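PDB 3PSH: molybdate-binding protein MolA from Haemophilus influenzae, which binds molybdate and tungstate in the periplasm, but not sulfate or phosphate, and serves the MolBCA ABC transporter in low-affinity molybdate import. Local coordinates for residues A[5-10]-A[111-116]; A[34-39]-A[318-323]; A[73-78]-A[100-105]; A[189-194]-A[245-250]; A[289-294]-A[305-310]. All blocks are in the same frame, centred on the assembly; numbering follows the deposited sequence.

Contact 1: residues A[5-10]-A[111-116]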
# COMPACT_ATOMS: atom_id res chain seq x y z
N THR A 5 -19.12 -10.07 -3.15
CA THR A 5 -19.33 -8.62 -3.21
C THR A 5 -17.95 -7.97 -3.13
O THR A 5 -17.16 -8.22 -2.24
CB THR A 5 -20.22 -8.09 -2.09
OG1 THR A 5 -21.46 -8.81 -2.15
CG2 THR A 5 -20.49 -6.62 -2.22
N ASP A 6 -17.68 -7.23 -4.15
CA ASP A 6 -16.33 -6.55 -4.23
C ASP A 6 -16.40 -5.18 -3.49
O ASP A 6 -17.45 -4.75 -2.99
CB ASP A 6 -15.85 -6.46 -5.69
CG ASP A 6 -16.43 -5.29 -6.47
OD1 ASP A 6 -17.22 -4.43 -5.94
OD2 ASP A 6 -16.07 -5.20 -7.67
N GLN A 7 -15.26 -4.50 -3.52
CA GLN A 7 -15.12 -3.27 -2.73
C GLN A 7 -15.72 -1.99 -3.41
O GLN A 7 -15.57 -0.80 -2.94
CB GLN A 7 -13.67 -3.17 -2.24
CG GLN A 7 -13.37 -4.29 -1.26
CD GLN A 7 -12.08 -4.02 -0.47
OE1 GLN A 7 -11.05 -3.90 -1.07
NE2 GLN A 7 -12.12 -4.17 0.83
N LEU A 8 -16.38 -2.17 -4.57
CA LEU A 8 -17.25 -1.16 -5.11
C LEU A 8 -18.73 -1.59 -4.83
O LEU A 8 -19.71 -1.02 -5.48
CB LEU A 8 -16.90 -0.98 -6.60
CG LEU A 8 -15.57 -0.32 -7.08
CD1 LEU A 8 -15.55 -0.18 -8.55
CD2 LEU A 8 -15.48 1.02 -6.44
N ASP A 9 -18.90 -2.60 -3.95
CA ASP A 9 -20.27 -3.15 -3.61
C ASP A 9 -21.00 -3.76 -4.85
O ASP A 9 -22.25 -3.83 -4.93
CB ASP A 9 -21.11 -2.04 -2.95
CG ASP A 9 -20.54 -1.60 -1.53
OD1 ASP A 9 -19.70 -2.28 -0.91
OD2 ASP A 9 -21.00 -0.50 -1.11
N ARG A 10 -20.16 -4.22 -5.77
CA ARG A 10 -20.66 -4.95 -6.94
C ARG A 10 -20.78 -6.41 -6.62
O ARG A 10 -19.85 -7.03 -6.07
CB ARG A 10 -19.71 -4.76 -8.11
CG ARG A 10 -19.62 -3.29 -8.53
CD ARG A 10 -18.39 -3.08 -9.45
NE ARG A 10 -18.56 -3.75 -10.76
CZ ARG A 10 -17.92 -4.87 -11.14
NH1 ARG A 10 -17.12 -5.54 -10.31
NH2 ARG A 10 -18.19 -5.34 -12.38
N ALA A 111 -13.17 -5.44 -8.03
CA ALA A 111 -12.54 -4.10 -7.68
C ALA A 111 -12.07 -4.13 -6.23
O ALA A 111 -12.83 -4.65 -5.30
CB ALA A 111 -13.58 -2.98 -7.91
N ILE A 112 -10.83 -3.72 -6.02
CA ILE A 112 -10.28 -3.76 -4.67
C ILE A 112 -9.86 -2.33 -4.27
O ILE A 112 -9.16 -1.65 -4.99
CB ILE A 112 -9.05 -4.67 -4.63
CG1 ILE A 112 -9.44 -6.15 -4.86
CG2 ILE A 112 -8.27 -4.52 -3.22
CD1 ILE A 112 -10.32 -6.88 -3.78
N SER A 113 -10.32 -1.93 -3.08
CA SER A 113 -9.96 -0.62 -2.58
C SER A 113 -9.15 -0.75 -1.29
O SER A 113 -8.56 0.26 -0.91
CB SER A 113 -11.20 0.18 -2.16
OG SER A 113 -11.87 -0.50 -1.13
N LEU A 114 -9.22 -1.91 -0.57
CA LEU A 114 -8.63 -2.00 0.79
C LEU A 114 -9.18 -0.89 1.73
O LEU A 114 -8.51 -0.48 2.75
CB LEU A 114 -7.09 -1.97 0.73
CG LEU A 114 -6.54 -3.06 -0.21
CD1 LEU A 114 -4.98 -2.96 -0.14
CD2 LEU A 114 -7.01 -4.45 0.16
N ARG A 115 -10.37 -0.43 1.46
CA ARG A 115 -11.06 0.55 2.30
C ARG A 115 -12.58 0.27 2.36
O ARG A 115 -13.26 -0.10 1.36
CB ARG A 115 -10.71 1.98 1.81
CG ARG A 115 -11.56 2.69 0.81
CD ARG A 115 -11.25 4.19 0.83
NE ARG A 115 -11.88 4.80 -0.33
CZ ARG A 115 -11.25 5.08 -1.44
NH1 ARG A 115 -9.94 4.81 -1.63
NH2 ARG A 115 -11.93 5.58 -2.39
N THR A 116 -13.16 0.49 3.51
CA THR A 116 -14.65 0.55 3.56
C THR A 116 -14.97 2.04 3.41
O THR A 116 -14.79 2.63 2.34
CB THR A 116 -15.21 -0.18 4.84
OG1 THR A 116 -14.59 0.36 6.00
CG2 THR A 116 -14.96 -1.67 4.80

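Contact 2: residues A[34-39]-A[318-323]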
# COMPACT_ATOMS: atom_id res chain seq x y z
N GLN A 34 1.55 -12.71 -1.00
CA GLN A 34 1.66 -13.12 0.42
C GLN A 34 0.66 -14.22 0.81
O GLN A 34 0.64 -14.73 1.93
CB GLN A 34 1.54 -11.94 1.40
CG GLN A 34 2.72 -10.93 1.15
CD GLN A 34 2.55 -9.70 2.05
OE1 GLN A 34 2.60 -9.83 3.30
NE2 GLN A 34 2.26 -8.53 1.43
N LEU A 35 -0.33 -14.42 -0.05
CA LEU A 35 -1.28 -15.55 0.07
C LEU A 35 -0.72 -16.79 -0.68
O LEU A 35 -1.40 -17.87 -0.64
CB LEU A 35 -2.62 -15.13 -0.56
CG LEU A 35 -3.41 -14.10 0.19
CD1 LEU A 35 -4.67 -13.87 -0.62
CD2 LEU A 35 -3.75 -14.51 1.70
N ASP A 36 0.48 -16.70 -1.26
CA ASP A 36 1.16 -17.82 -2.04
C ASP A 36 0.18 -18.20 -3.16
O ASP A 36 -0.01 -19.41 -3.42
CB ASP A 36 1.39 -19.12 -1.21
CG ASP A 36 2.57 -19.99 -1.76
OD1 ASP A 36 3.26 -19.59 -2.72
OD2 ASP A 36 2.74 -21.12 -1.21
N ALA A 37 -0.36 -17.19 -3.88
CA ALA A 37 -1.39 -17.40 -4.94
C ALA A 37 -0.86 -17.18 -6.35
O ALA A 37 -1.63 -17.29 -7.33
CB ALA A 37 -2.68 -16.47 -4.71
N THR A 38 0.44 -16.97 -6.53
CA THR A 38 0.89 -16.52 -7.90
C THR A 38 0.80 -17.56 -9.02
O THR A 38 0.80 -17.23 -10.16
CB THR A 38 2.31 -15.96 -7.90
OG1 THR A 38 3.15 -17.00 -7.50
CG2 THR A 38 2.41 -14.79 -6.87
N LYS A 39 0.71 -18.83 -8.66
CA LYS A 39 0.53 -19.85 -9.70
C LYS A 39 -0.86 -19.74 -10.33
O LYS A 39 -1.13 -20.35 -11.36
CB LYS A 39 0.53 -21.18 -9.04
CG LYS A 39 1.86 -21.78 -8.72
CD LYS A 39 1.54 -22.88 -7.70
CE LYS A 39 2.70 -23.09 -6.72
NZ LYS A 39 2.65 -22.19 -5.50
N PHE A 318 5.25 -15.18 4.82
CA PHE A 318 4.38 -14.63 3.76
C PHE A 318 5.11 -14.47 2.46
O PHE A 318 4.45 -14.47 1.39
CB PHE A 318 3.76 -13.30 4.28
CG PHE A 318 2.78 -13.57 5.45
CD1 PHE A 318 1.67 -14.37 5.24
CD2 PHE A 318 3.04 -13.12 6.75
CE1 PHE A 318 0.81 -14.71 6.28
CE2 PHE A 318 2.17 -13.43 7.81
CZ PHE A 318 1.02 -14.20 7.59
N TYR A 319 6.43 -14.24 2.51
CA TYR A 319 7.17 -14.15 1.24
C TYR A 319 8.02 -15.36 0.95
O TYR A 319 8.63 -15.39 -0.08
CB TYR A 319 8.06 -12.89 1.18
CG TYR A 319 7.30 -11.57 1.12
CD1 TYR A 319 6.52 -11.23 -0.02
CD2 TYR A 319 7.37 -10.65 2.20
CE1 TYR A 319 5.85 -9.99 -0.13
CE2 TYR A 319 6.74 -9.35 2.07
CZ TYR A 319 5.94 -9.08 0.96
OH TYR A 319 5.38 -7.85 0.82
N ARG A 320 8.05 -16.33 1.87
CA ARG A 320 8.76 -17.63 1.73
C ARG A 320 10.29 -17.40 1.45
O ARG A 320 11.02 -18.21 0.76
CB ARG A 320 8.06 -18.48 0.62
CG ARG A 320 6.60 -18.66 0.80
CD ARG A 320 5.94 -19.16 -0.53
NE ARG A 320 5.87 -17.99 -1.44
CZ ARG A 320 4.95 -16.99 -1.38
NH1 ARG A 320 4.08 -16.86 -0.40
NH2 ARG A 320 5.04 -16.02 -2.29
N THR A 321 10.78 -16.29 1.98
CA THR A 321 12.20 -15.97 1.87
C THR A 321 12.62 -15.05 3.04
O THR A 321 11.76 -14.63 3.82
CB THR A 321 12.59 -15.34 0.51
OG1 THR A 321 14.03 -15.39 0.43
CG2 THR A 321 12.09 -13.93 0.31
N SER A 322 13.91 -14.84 3.21
CA SER A 322 14.36 -13.80 4.15
C SER A 322 14.22 -12.36 3.62
O SER A 322 14.12 -12.13 2.40
CB SER A 322 15.81 -14.06 4.60
OG SER A 322 16.62 -13.92 3.47
N TYR A 323 14.23 -11.39 4.56
CA TYR A 323 14.41 -9.98 4.19
C TYR A 323 15.86 -9.65 3.86
O TYR A 323 16.83 -10.10 4.54
CB TYR A 323 13.85 -9.05 5.31
CG TYR A 323 14.22 -7.59 5.17
CD1 TYR A 323 13.57 -6.70 4.19
CD2 TYR A 323 15.13 -7.04 6.04
CE1 TYR A 323 13.92 -5.32 4.11
CE2 TYR A 323 15.48 -5.65 5.95
CZ TYR A 323 14.85 -4.80 5.08
OH TYR A 323 15.27 -3.47 4.96

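Contact 3: residues A[73-78]-A[100-105]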
# COMPACT_ATOMS: atom_id res chain seq x y z
N ASN A 73 -5.33 2.00 -14.98
CA ASN A 73 -6.49 2.73 -15.49
C ASN A 73 -6.76 2.53 -17.00
O ASN A 73 -7.48 3.24 -17.63
CB ASN A 73 -6.37 4.23 -15.11
CG ASN A 73 -5.20 4.87 -15.79
OD1 ASN A 73 -4.48 4.26 -16.61
ND2 ASN A 73 -4.91 6.10 -15.34
N SER A 74 -6.24 1.47 -17.53
CA SER A 74 -6.40 1.12 -19.00
C SER A 74 -6.29 -0.42 -19.15
O SER A 74 -5.60 -1.14 -18.36
CB SER A 74 -5.37 1.84 -19.90
OG SER A 74 -4.02 1.32 -19.72
N VAL A 75 -6.95 -0.97 -20.20
CA VAL A 75 -6.82 -2.39 -20.44
C VAL A 75 -6.71 -2.59 -21.94
O VAL A 75 -7.16 -1.67 -22.69
CB VAL A 75 -8.02 -3.13 -19.84
CG1 VAL A 75 -9.40 -2.65 -20.53
CG2 VAL A 75 -7.80 -4.74 -19.94
N ASN A 76 -6.01 -3.68 -22.33
CA ASN A 76 -5.80 -4.02 -23.78
C ASN A 76 -6.61 -5.34 -23.92
O ASN A 76 -6.08 -6.43 -23.62
CB ASN A 76 -4.30 -4.17 -24.11
CG ASN A 76 -4.06 -4.64 -25.55
OD1 ASN A 76 -4.97 -5.14 -26.18
ND2 ASN A 76 -2.86 -4.33 -26.10
N ILE A 77 -7.86 -5.21 -24.36
CA ILE A 77 -8.81 -6.37 -24.35
C ILE A 77 -8.25 -7.44 -25.30
O ILE A 77 -8.21 -8.63 -24.93
CB ILE A 77 -10.20 -5.98 -24.79
CG1 ILE A 77 -10.94 -5.05 -23.76
CG2 ILE A 77 -11.16 -7.17 -25.01
CD1 ILE A 77 -11.22 -5.69 -22.35
N GLU A 78 -7.75 -7.04 -26.49
CA GLU A 78 -7.19 -8.14 -27.35
C GLU A 78 -6.03 -8.90 -26.74
O GLU A 78 -5.95 -10.11 -26.97
CB GLU A 78 -6.79 -7.70 -28.77
CG GLU A 78 -7.87 -6.92 -29.51
CD GLU A 78 -8.78 -7.82 -30.28
OE1 GLU A 78 -8.63 -9.05 -30.18
OE2 GLU A 78 -9.79 -7.33 -30.90
N LYS A 100 -16.15 -1.59 -18.02
CA LYS A 100 -17.12 -1.92 -19.08
C LYS A 100 -16.43 -2.69 -20.21
O LYS A 100 -17.01 -3.65 -20.68
CB LYS A 100 -17.85 -0.68 -19.62
CG LYS A 100 -18.98 -1.03 -20.67
CD LYS A 100 -19.76 0.24 -20.95
CE LYS A 100 -20.83 0.10 -22.06
NZ LYS A 100 -20.24 -0.41 -23.36
N GLN A 101 -15.24 -2.25 -20.66
CA GLN A 101 -14.45 -3.06 -21.70
C GLN A 101 -14.35 -4.54 -21.27
O GLN A 101 -14.56 -5.42 -22.07
CB GLN A 101 -13.08 -2.49 -22.03
CG GLN A 101 -13.18 -1.20 -22.80
CD GLN A 101 -11.88 -0.89 -23.43
OE1 GLN A 101 -11.48 -1.61 -24.35
NE2 GLN A 101 -11.14 0.15 -22.91
N ILE A 102 -13.99 -4.79 -20.03
CA ILE A 102 -13.78 -6.16 -19.56
C ILE A 102 -15.14 -6.91 -19.37
O ILE A 102 -15.25 -8.02 -19.87
CB ILE A 102 -12.95 -6.12 -18.23
CG1 ILE A 102 -11.56 -5.41 -18.45
CG2 ILE A 102 -12.84 -7.49 -17.71
CD1 ILE A 102 -10.93 -5.10 -17.10
N SER A 103 -16.17 -6.23 -18.83
CA SER A 103 -17.48 -6.85 -18.65
C SER A 103 -18.12 -7.17 -20.03
O SER A 103 -18.85 -8.11 -20.12
CB SER A 103 -18.37 -5.89 -17.94
OG SER A 103 -17.79 -5.70 -16.65
N ASP A 104 -17.85 -6.34 -21.01
CA ASP A 104 -18.40 -6.54 -22.37
C ASP A 104 -17.82 -7.80 -23.03
O ASP A 104 -18.42 -8.30 -23.99
CB ASP A 104 -18.18 -5.33 -23.31
CG ASP A 104 -19.13 -4.21 -23.05
OD1 ASP A 104 -20.11 -4.31 -22.30
OD2 ASP A 104 -18.83 -3.09 -23.54
N VAL A 105 -16.70 -8.34 -22.59
CA VAL A 105 -16.16 -9.58 -23.16
C VAL A 105 -16.37 -10.70 -22.11
O VAL A 105 -15.76 -11.76 -22.26
CB VAL A 105 -14.73 -9.48 -23.79
CG1 VAL A 105 -14.82 -8.52 -24.98
CG2 VAL A 105 -13.73 -8.99 -22.73
O HOH W 1 -8.93 -2.46 -24.89

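Contact 4: residues A[189-194]-A[245-250]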
# COMPACT_ATOMS: atom_id res chain seq x y z
N ALA A 189 7.94 12.50 0.85
CA ALA A 189 8.38 13.10 -0.45
C ALA A 189 8.43 12.00 -1.54
O ALA A 189 9.23 11.09 -1.48
CB ALA A 189 9.80 13.74 -0.25
N ASN A 190 7.47 12.06 -2.46
CA ASN A 190 7.41 11.23 -3.67
C ASN A 190 8.05 11.99 -4.84
O ASN A 190 8.32 13.21 -4.72
CB ASN A 190 5.96 10.81 -3.96
CG ASN A 190 5.59 9.53 -3.27
OD1 ASN A 190 5.75 9.40 -2.08
ND2 ASN A 190 5.12 8.55 -4.05
N PRO A 191 8.34 11.30 -5.95
CA PRO A 191 9.01 11.93 -7.13
C PRO A 191 8.29 13.15 -7.60
O PRO A 191 7.06 13.37 -7.37
CB PRO A 191 8.95 10.81 -8.18
CG PRO A 191 9.11 9.59 -7.36
CD PRO A 191 8.17 9.86 -6.16
N ASP A 192 9.07 14.08 -8.16
CA ASP A 192 8.43 15.26 -8.76
C ASP A 192 7.47 16.10 -7.87
O ASP A 192 6.35 16.37 -8.31
CB ASP A 192 7.74 14.81 -10.07
CG ASP A 192 8.73 14.19 -11.02
OD1 ASP A 192 9.80 14.82 -11.23
OD2 ASP A 192 8.49 13.06 -11.49
N LEU A 193 7.88 16.41 -6.63
CA LEU A 193 7.11 17.17 -5.62
C LEU A 193 5.70 16.59 -5.35
O LEU A 193 4.76 17.31 -5.03
CB LEU A 193 7.07 18.68 -5.85
CG LEU A 193 8.22 19.43 -5.13
CD1 LEU A 193 8.32 20.74 -5.98
CD2 LEU A 193 7.83 19.72 -3.70
N GLY A 194 5.62 15.29 -5.46
CA GLY A 194 4.33 14.59 -5.16
C GLY A 194 4.29 14.32 -3.63
O GLY A 194 5.33 14.03 -3.00
N PRO A 245 13.99 5.34 -4.42
CA PRO A 245 15.16 5.68 -3.67
C PRO A 245 15.89 6.91 -4.22
O PRO A 245 16.56 7.61 -3.42
CB PRO A 245 16.04 4.45 -3.87
CG PRO A 245 15.63 3.88 -5.21
CD PRO A 245 14.13 4.07 -5.17
N ASP A 246 15.76 7.20 -5.53
CA ASP A 246 16.43 8.40 -6.12
C ASP A 246 15.96 9.70 -5.46
O ASP A 246 16.64 10.78 -5.56
CB ASP A 246 16.16 8.48 -7.64
CG ASP A 246 16.81 7.34 -8.45
OD1 ASP A 246 17.62 6.53 -7.90
OD2 ASP A 246 16.52 7.31 -9.69
N VAL A 247 14.78 9.67 -4.82
CA VAL A 247 14.26 10.89 -4.23
C VAL A 247 15.17 11.39 -3.07
O VAL A 247 15.26 12.64 -2.88
CB VAL A 247 12.75 10.76 -3.82
CG1 VAL A 247 12.34 11.96 -3.02
CG2 VAL A 247 11.93 10.56 -5.07
N VAL A 248 15.86 10.52 -2.37
CA VAL A 248 16.71 10.97 -1.24
C VAL A 248 17.93 11.82 -1.72
O VAL A 248 18.05 12.96 -1.28
CB VAL A 248 17.16 9.77 -0.40
CG1 VAL A 248 18.17 10.14 0.75
CG2 VAL A 248 15.89 9.07 0.28
N PRO A 249 18.75 11.30 -2.62
CA PRO A 249 19.88 12.18 -3.13
C PRO A 249 19.41 13.44 -3.81
O PRO A 249 20.05 14.46 -3.62
CB PRO A 249 20.73 11.23 -4.01
CG PRO A 249 19.57 10.23 -4.52
CD PRO A 249 18.88 9.94 -3.17
N GLN A 250 18.29 13.39 -4.53
CA GLN A 250 17.61 14.54 -5.12
C GLN A 250 17.38 15.62 -4.08
O GLN A 250 17.71 16.80 -4.30
CB GLN A 250 16.28 14.04 -5.68
CG GLN A 250 15.42 15.00 -6.37
CD GLN A 250 14.47 14.22 -7.27
OE1 GLN A 250 14.86 13.18 -7.85
NE2 GLN A 250 13.21 14.65 -7.32

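Contact 5: residues A[289-294]-A[305-310]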
# COMPACT_ATOMS: atom_id res chain seq x y z
N GLY A 289 6.08 -2.03 9.29
CA GLY A 289 6.40 -0.68 8.96
C GLY A 289 6.14 0.27 10.13
O GLY A 289 6.96 1.15 10.35
N GLU A 290 4.96 0.21 10.75
CA GLU A 290 4.65 1.14 11.83
C GLU A 290 5.60 0.93 13.02
O GLU A 290 6.03 1.88 13.67
CB GLU A 290 3.22 0.95 12.32
CG GLU A 290 2.26 1.41 11.22
CD GLU A 290 0.77 1.24 11.61
OE1 GLU A 290 0.43 0.77 12.72
OE2 GLU A 290 -0.10 1.52 10.68
N VAL A 291 6.03 -0.31 13.22
CA VAL A 291 6.99 -0.62 14.33
C VAL A 291 8.37 0.00 13.92
O VAL A 291 9.01 0.70 14.74
CB VAL A 291 7.11 -2.13 14.65
CG1 VAL A 291 8.15 -2.37 15.76
CG2 VAL A 291 5.71 -2.72 15.05
N TRP A 292 8.83 -0.19 12.65
CA TRP A 292 10.04 0.54 12.23
C TRP A 292 10.00 2.03 12.47
O TRP A 292 11.00 2.62 13.04
CB TRP A 292 10.34 0.25 10.76
CG TRP A 292 11.63 0.96 10.31
CD1 TRP A 292 12.88 0.43 10.33
CD2 TRP A 292 11.73 2.22 9.66
NE1 TRP A 292 13.79 1.32 9.81
CE2 TRP A 292 13.11 2.45 9.39
CE3 TRP A 292 10.78 3.25 9.35
CZ2 TRP A 292 13.56 3.67 8.80
CZ3 TRP A 292 11.24 4.50 8.78
CH2 TRP A 292 12.63 4.66 8.50
N LEU A 293 8.88 2.69 12.07
CA LEU A 293 8.88 4.13 12.17
C LEU A 293 8.83 4.51 13.70
O LEU A 293 9.46 5.51 14.12
CB LEU A 293 7.65 4.73 11.41
CG LEU A 293 7.52 6.24 11.42
CD1 LEU A 293 8.76 6.92 10.80
CD2 LEU A 293 6.24 6.57 10.60
N ALA A 294 8.06 3.73 14.48
CA ALA A 294 7.94 4.04 15.94
C ALA A 294 9.34 3.93 16.53
O ALA A 294 9.73 4.80 17.31
CB ALA A 294 7.01 3.08 16.62
N VAL A 305 12.13 -4.39 21.62
CA VAL A 305 11.37 -4.90 20.42
C VAL A 305 12.37 -5.28 19.36
O VAL A 305 13.02 -4.42 18.77
CB VAL A 305 10.41 -3.81 19.91
CG1 VAL A 305 9.74 -4.26 18.63
CG2 VAL A 305 9.34 -3.57 21.01
N ASP A 306 12.51 -6.59 19.14
CA ASP A 306 13.51 -7.15 18.21
C ASP A 306 12.91 -7.06 16.78
O ASP A 306 12.21 -7.98 16.33
CB ASP A 306 13.85 -8.60 18.54
CG ASP A 306 14.91 -9.19 17.59
OD1 ASP A 306 15.29 -8.59 16.51
OD2 ASP A 306 15.45 -10.26 17.98
N LEU A 307 12.97 -5.91 16.17
CA LEU A 307 12.30 -5.77 14.83
C LEU A 307 12.92 -6.70 13.78
O LEU A 307 12.24 -7.20 12.86
CB LEU A 307 12.36 -4.28 14.39
CG LEU A 307 11.68 -4.04 13.03
CD1 LEU A 307 10.26 -4.49 13.07
CD2 LEU A 307 11.67 -2.64 12.67
N ASP A 308 14.23 -6.94 13.85
CA ASP A 308 14.88 -7.81 12.84
C ASP A 308 14.19 -9.15 12.82
O ASP A 308 13.98 -9.79 11.73
CB ASP A 308 16.38 -8.01 13.17
CG ASP A 308 17.20 -6.80 12.85
OD1 ASP A 308 16.75 -5.92 12.08
OD2 ASP A 308 18.29 -6.67 13.46
N LYS A 309 13.87 -9.69 14.01
CA LYS A 309 13.25 -11.05 14.14
C LYS A 309 11.81 -10.97 13.67
O LYS A 309 11.25 -11.92 13.06
CB LYS A 309 13.35 -11.57 15.60
CG LYS A 309 12.62 -12.85 15.98
CD LYS A 309 13.13 -13.38 17.37
CE LYS A 309 12.43 -14.72 17.77
NZ LYS A 309 10.95 -14.69 17.52
N MET A 310 11.16 -9.85 14.01
CA MET A 310 9.77 -9.70 13.66
C MET A 310 9.75 -9.77 12.13
O MET A 310 8.87 -10.44 11.52
CB MET A 310 9.19 -8.38 14.17
CG MET A 310 8.69 -8.49 15.58
SD MET A 310 8.07 -6.78 15.94
CE MET A 310 7.51 -7.08 17.66

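Contact 1: residues A[5-10]-A[111-116]
Gln7 lays its side chain over the end of strand 109-112: CB rests on Ser113 OG at 3.4 Å, and the amide beyond it reaches the backbone N-H groups of Ser113 and Leu114. The residue sits in a type I beta turn, Asp6 to Asp9, that links strand 2-5 to strand 11-14, with an Asx turn inside it because Asp6 OD1 accepts from Leu8 N. Both N-H groups grip Gln7 OE1, Ser113 N at 2.9 Å and Leu114 N at 2.7 Å. They come from the same face, well above the amide plane. Gln7 NE2 is held by Gln142 and the carbonyl of Gly139 on helix 132-151, which fixes the rotation of the amide.

Asp6 has CG between its backbone N and carbonyl carbon (chi1 82°), which brings CG 3.6 Å from Ala111 N, and its carboxylate takes four donors. Leu8 N and Arg10 N approach OD1 from opposite faces; Ala111 N, 2.9 Å from Asp6 OD2, and Arg10 NH1 flank OD2 likewise. The Arg10 bond is also a salt bridge, which probably compensates much of this buried charge. With Gln7 N donating to Ala111 O, the turn covers an outer strand of the N-terminal parallel sheet. Leu114 lies against Gln27 and Tyr280, both molybdate-binding residues. Under the turn the packing is tight, Leu8 CG standing 3.4 Å from Ala111 CB.

Contact 2: residues A[34-39]-A[318-323]
Phe318 meets Gln34 first through its backbone: Gln34 CA lies 3.2 Å from Phe318 O, and the CA-H points nearly straight at that oxygen (164° at the hydrogen). The Phe318 CB packs on Gln34 CB, while the edge of its ring comes near Gln34 O, with CD1 at 3.5 Å. Tyr319 follows and offers a ring face to the same glutamine. Gln34 CG sits 4.0 Å from the Tyr319 ring centroid in a CH-pi contact, and the amide is stacked at 27° to the ring. The polar ends are bonded elsewhere, Gln34 to Tyr314 and Glu284, Tyr319 OH to Asn30.

At Arg320 the chain leaves helical geometry with positive phi and turns its side chain toward Asp36, the residue that closes helix 26-34 in a Schellman motif. The guanidinium and the carboxylate lie nearly parallel, 7° apart, and Asp36 OD1 stands over one guanidinium face, 3.3 Å from Arg320 NE. Arg320 NH2 donates to Val33 O, and Lys39 adds a long ion pair to Asp36. The two helix ends are therefore joined by van der Waals and CH contacts plus a stacked, non-hydrogen-bonded salt bridge, whose attraction probably depends more on charge than on direction.

Contact 3: residues A[73-78]-A[100-105]
Ile77 holds CG1 anti to its carbonyl carbon (chi1 -69°), and Gln101 places CG the same way (chi1 -70°), which starts both side chains into the interface. Ile77 CG1 then lies against Gln101 OE1, 3.5 Å away, as the two side chains cross. The end of the isoleucine, CD1, lies on the helix backbone, 3.4 Å from Gln101 O and 3.9 Å from Ile102 CG1. Its other branch, CG2, meets Val105 CG2 tip to tip at 3.9 Å. Val75 completes the apolar patch, its CG1 touching Gln101 CB at 4.0 Å and lying 4.1 Å from Ile102 CG1, while the valine and glutamine side chains slide past each other in opposite directions.

No direct hydrogen bond spans the segments, but one water does the bridging. It donates to Val75 O and to Gln101 OE1, the latter 2.7 Å from the water oxygen, and accepts from Ile77 N. A first-turn N-H of helix 77-82 and the glutamine carbonyl are thus satisfied by the same molecule. Asn76 caps that helix through Ser79 N, and Lys100 NZ forms a salt bridge with Asp104 OD2, which uses its syn lone pair. The pairing sets the start of helix 77-82 against the end of helix 96-103. These helices precede the adjacent parallel strands 87-91 and 109-112, an arrangement characteristic of the Rossmann-like alternation of helix and strand in periplasmic binding protein lobes.

Contact 4: residues A[189-194]-A[245-250]
Asn190, whose carbonyl carbon lies 4.1 Å from Val247 CG2, donates its backbone N-H to Gly194 O (N to O 3.0 Å), the shortest hydrogen bond within the two segments. It belongs to the loop rather than to the interface. Gly194 N returns a bond to Pro191 O at 3.1 Å, closing a tight turn in which Asp192 (phi 55°) and Leu193 (phi 53°) both take left-handed backbone angles. These bonds lie within the link between strands 184-188 and 194-196, one flank of which packs on helix 247-252.

Val247 carries that contact with both methyls. Its chi1 of 171° sets CG1 anti to the backbone N; CG1 comes 3.6 Å from Ala189 O and also faces Ala189 CB. CG2 meets the ring two residues on, 3.8 Å from Pro191 CG, and the valine and proline side chains cross at about a right angle. One turn along the helix, Gln250 brings its amide up to the loop at Asp192, but its NE2 is 4.3 Å from Asp192 N, too far to bond; that buried N-H has no partner in the model.

Val247 also touches Val240 of strand 237-240. The CB of Asn190 points away from the helix, its ND2 is bonded to Gln241 OE1, and its side chain stands close to the molybdate-binding residues Tyr196 and Arg243. No hydrogen bond crosses the contact, so the cohesion is van der Waals, while the polar side chain of Asn190 is engaged near the anion site.

Contact 5: residues A[289-294]-A[305-310]
Leu307 CD2 touches the helix backbone itself, 3.6 Å from Trp292 CA and 3.7 Å from Trp292 CB, and meets the indole only at its edge, near the ring plane. Trp292 CG is anti to the backbone N (chi1 -178°), which puts it beside the carbonyl carbon; the ring then presents that edge to the methyl. The other leucine methyl, CD1, lies 4.0 Å from Val291 CG1, the two side chains passing in opposite directions.

That same valine methyl has two more neighbours. Val305 CG1 is 3.8 Å from Val291 CG1, and Met310 SD stands farther off at 4.4 Å. No hydrogen bond crosses. The second segment enters its helix through an inverse gamma turn centred on Asp306, closed by a weak bond from Leu307 N to Val305 O. Asp306 is also the N-cap, its OD1 accepting from Lys309 N at 3.1 Å. Val305, Leu307 and Met310 all direct CB toward helix 283-297.

The contact joins consecutive helices, 283-297 and 307-319, across a short loop. Val305 also rests on Leu170 of helix 168-175 and Met310 on Leu288, while Trp292 leans on Pro272 and Tyr274 in the loop that follows strand 268-270.

In the fold
From the N terminus, contact 1 closes the first long loop, fixing the 5-10 turn on the edge strand 109-112 of the first parallel sheet. Contact 3 falls within that span and joins two helices of the same lobe. Contact 2 opens at 34-39 and closes only at 318-323, so it crosses contact 1 and encloses contacts 3, 4 and 5. It brings the C-terminal helix back to the first lobe. Contacts 4 and 5 follow in series, in the second half of the chain: contact 4 beside the second parallel sheet, contact 5 between the last two helices. Contacts 2 and 5 share helix 307-319, whose start packs on helix 283-297 and whose end meets the end of helix 26-34.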